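Local structure of Ycf48-like protein (Thermosynechococcus elongatus, 5OJ5) at residues A276-T279 / P280-W284. The protein assists the early assembly of photosystem II and the replacement of photodamaged D1, whose C-terminal extension it binds. Numbering follows the deposited sequence.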
ATOM      1  N   ALA A 276       4.806   8.160   0.358  1.00 10.00           N
ATOM      2  CA  ALA A 276       3.474   8.613   0.719  1.00 10.31           C
ATOM      3  C   ALA A 276       3.514   9.992   1.323  1.00 10.48           C
ATOM      4  O   ALA A 276       4.472  10.358   2.009  1.00 11.66           O
ATOM      5  CB  ALA A 276       2.798   7.646   1.706  1.00 12.46           C
ATOM      6  N   TYR A 277       2.448  10.744   1.106  1.00 11.71           N
ATOM      7  CA  TYR A 277       2.306  12.097   1.608  1.00 12.01           C
ATOM      8  C   TYR A 277       1.538  12.112   2.924  1.00 12.15           C
ATOM      9  O   TYR A 277       0.438  11.561   3.019  1.00 14.64           O
ATOM     10  CB  TYR A 277       1.560  12.976   0.606  1.00 12.84           C
ATOM     11  CG  TYR A 277       2.324  13.294  -0.655  1.00 13.29           C
ATOM     12  CD1 TYR A 277       2.792  14.581  -0.878  1.00 14.97           C
ATOM     13  CD2 TYR A 277       2.585  12.311  -1.631  1.00 14.37           C
ATOM     14  CE1 TYR A 277       3.485  14.882  -2.038  1.00 16.33           C
ATOM     15  CE2 TYR A 277       3.303  12.627  -2.783  1.00 15.65           C
ATOM     16  CZ  TYR A 277       3.742  13.907  -2.985  1.00 17.12           C
ATOM     17  OH  TYR A 277       4.429  14.179  -4.149  1.00 19.65           O
ATOM     18  N   ARG A 278       2.083  12.766   3.930  1.00 11.81           N
ATOM     19  CA  ARG A 278       1.309  13.043   5.140  1.00 13.10           C
ATOM     20  C   ARG A 278       0.434  14.271   4.951  1.00 13.76           C
ATOM     21  O   ARG A 278      -0.676  14.341   5.495  1.00 15.49           O
ATOM     22  CB  ARG A 278       2.258  13.234   6.343  1.00 13.04           C
ATOM     23  CG  ARG A 278       1.484  13.344   7.641  1.00 14.22           C
ATOM     24  CD  ARG A 278       2.398  13.499   8.846  1.00 15.97           C
ATOM     25  NE  ARG A 278       3.102  14.771   8.884  1.00 16.65           N
ATOM     26  CZ  ARG A 278       2.589  15.904   9.355  1.00 19.05           C
ATOM     27  NH1 ARG A 278       1.361  15.895   9.867  1.00 21.46           N
ATOM     28  NH2 ARG A 278       3.325  16.998   9.340  1.00 20.91           N
ATOM     29  N   THR A 279       0.960  15.273   4.229  1.00 13.89           N
ATOM     30  CA  THR A 279       0.284  16.517   3.923  1.00 15.87           C
ATOM     31  C   THR A 279       0.668  16.846   2.490  1.00 16.23           C
ATOM     32  O   THR A 279       1.525  16.173   1.915  1.00 15.78           O
ATOM     33  CB  THR A 279       0.775  17.658   4.831  1.00 17.87           C
ATOM     34  OG1 THR A 279       2.123  17.952   4.494  1.00 17.50           O
ATOM     35  CG2 THR A 279       0.612  17.303   6.305  1.00 20.26           C
ATOM     36  N   PRO A 280       0.125  17.901   1.891  1.00 18.34           N
ATOM     37  CA  PRO A 280       0.525  18.204   0.513  1.00 19.75           C
ATOM     38  C   PRO A 280       2.009  18.470   0.351  1.00 19.08           C
ATOM     39  O   PRO A 280       2.541  18.202  -0.731  1.00 20.32           O
ATOM     40  CB  PRO A 280      -0.326  19.436   0.157  1.00 23.65           C
ATOM     41  CG  PRO A 280      -1.559  19.282   0.970  1.00 25.40           C
ATOM     42  CD  PRO A 280      -1.106  18.625   2.266  1.00 22.79           C
ATOM     43  N   ASN A 281       2.710  18.992   1.374  1.00 17.64           N
ATOM     44  CA  ASN A 281       4.135  19.297   1.224  1.00 18.28           C
ATOM     45  C   ASN A 281       5.071  18.309   1.919  1.00 15.32           C
ATOM     46  O   ASN A 281       6.273  18.314   1.633  1.00 17.09           O
ATOM     47  CB  ASN A 281       4.407  20.692   1.797  1.00 22.28           C
ATOM     48  CG  ASN A 281       3.719  21.773   1.018  1.00 28.75           C
ATOM     49  OD1 ASN A 281       3.560  21.677  -0.199  1.00 30.97           O
ATOM     50  ND2 ASN A 281       3.305  22.811   1.711  1.00 32.29           N
ATOM     51  N   GLU A 282       4.571  17.483   2.840  1.00 13.90           N
ATOM     52  CA  GLU A 282       5.430  16.590   3.603  1.00 13.28           C
ATOM     53  C   GLU A 282       5.301  15.176   3.070  1.00 12.60           C
ATOM     54  O   GLU A 282       4.225  14.557   3.149  1.00 13.21           O
ATOM     55  CB  GLU A 282       5.138  16.664   5.102  1.00 14.62           C
ATOM     56  CG  GLU A 282       6.128  15.847   5.859  1.00 15.51           C
ATOM     57  CD  GLU A 282       5.862  15.848   7.344  1.00 15.74           C
ATOM     58  OE1 GLU A 282       5.768  16.947   7.934  1.00 18.28           O
ATOM     59  OE2 GLU A 282       5.725  14.763   7.945  1.00 15.50           O
ATOM     60  N   VAL A 283       6.403  14.670   2.549  1.00 12.44           N
ATOM     61  CA  VAL A 283       6.458  13.389   1.862  1.00 12.60           C
ATOM     62  C   VAL A 283       7.430  12.491   2.596  1.00 11.43           C
ATOM     63  O   VAL A 283       8.488  12.940   3.031  1.00 12.28           O
ATOM     64  CB  VAL A 283       6.965  13.555   0.416  1.00 13.39           C
ATOM     65  CG1 VAL A 283       6.566  12.314  -0.391  1.00 15.21           C
ATOM     66  CG2 VAL A 283       6.442  14.849  -0.233  1.00 15.86           C
ATOM     67  N   TRP A 284       7.072  11.213   2.735  1.00 10.21           N
ATOM     68  CA  TRP A 284       7.924  10.201   3.330  1.00 10.25           C
ATOM     69  C   TRP A 284       8.280   9.164   2.272  1.00  9.65           C
ATOM     70  O   TRP A 284       7.467   8.805   1.414  1.00 10.60           O
ATOM     71  CB  TRP A 284       7.238   9.574   4.539  1.00 11.11           C
ATOM     72  CG  TRP A 284       7.171  10.516   5.696  1.00 11.24           C
ATOM     73  CD1 TRP A 284       6.229  11.484   5.908  1.00 12.33           C
ATOM     74  CD2 TRP A 284       8.155  10.649   6.731  1.00 11.04           C
ATOM     75  NE1 TRP A 284       6.560  12.188   7.062  1.00 12.73           N
ATOM     76  CE2 TRP A 284       7.729  11.689   7.575  1.00 11.84           C
ATOM     77  CE3 TRP A 284       9.343   9.959   7.027  1.00 11.91           C
ATOM     78  CZ2 TRP A 284       8.446  12.070   8.718  1.00 13.32           C
ATOM     79  CZ3 TRP A 284      10.078  10.360   8.142  1.00 13.18           C
ATOM     80  CH2 TRP A 284       9.605  11.390   8.986  1.00 13.90           C
TER
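Arg-278 grips the carboxylate of Glu-282 side-on with two nitrogens: NE gives a nearly straight bond of 2.8 Å to Glu-282 OE2, while NH2 bonds to Glu-282 OE1. Both oxygens lie close to the guanidinium plane, yet they are met from well above the carboxylate plane, the two planes being turned 58° apart. The arginine chain runs extended as far as CD, and a bend at chi3 (68°) then swings the guanidinium over to the acid. Glu-282 OE2 takes a second hydrogen bond, 2.8 Å from Trp-284 NE1, through its anti lone pair, so that cation and indole N-H together fix the carboxylate's rotation and would be expected to favour its ionised form. Arg-278 NH1 reaches the carbonyl of Pro-323, tying the turn to a neighbouring loop.

These residues connect the first two strands, 272-277 and 283-287, of a four-stranded antiparallel blade in the seven-bladed beta-propeller. Ala-276 and Trp-284 form a hydrogen-bonded pair, with Trp-284 N 2.8 Å from Ala-276 O; the small methyl of Ala-276 suits the interface with strand 317-320 of the next blade. Two residues further toward the turn, Arg-278 N bonds to Glu-282 O.

Within the turn, Thr-279 OG1 accepts from Glu-282 N at 3.0 Å and more weakly from Asn-281 N. Pro-280, its phi held at -60° by the ring, suits the second place of a type I turn over 279-282, closed weakly by Glu-282 N to Thr-279 O.

On the face opposite Ala-276 and Trp-284, the contact is apolar: the non-hydrogen-bonded pair Tyr-277 and Val-283 point the same way. Branching at CB lets Val-283 set CG1 over the centre of the tyrosine ring, a CH-pi contact at 4.0 Å from the centroid, and CG2 3.5 Å from Tyr-277 CE1.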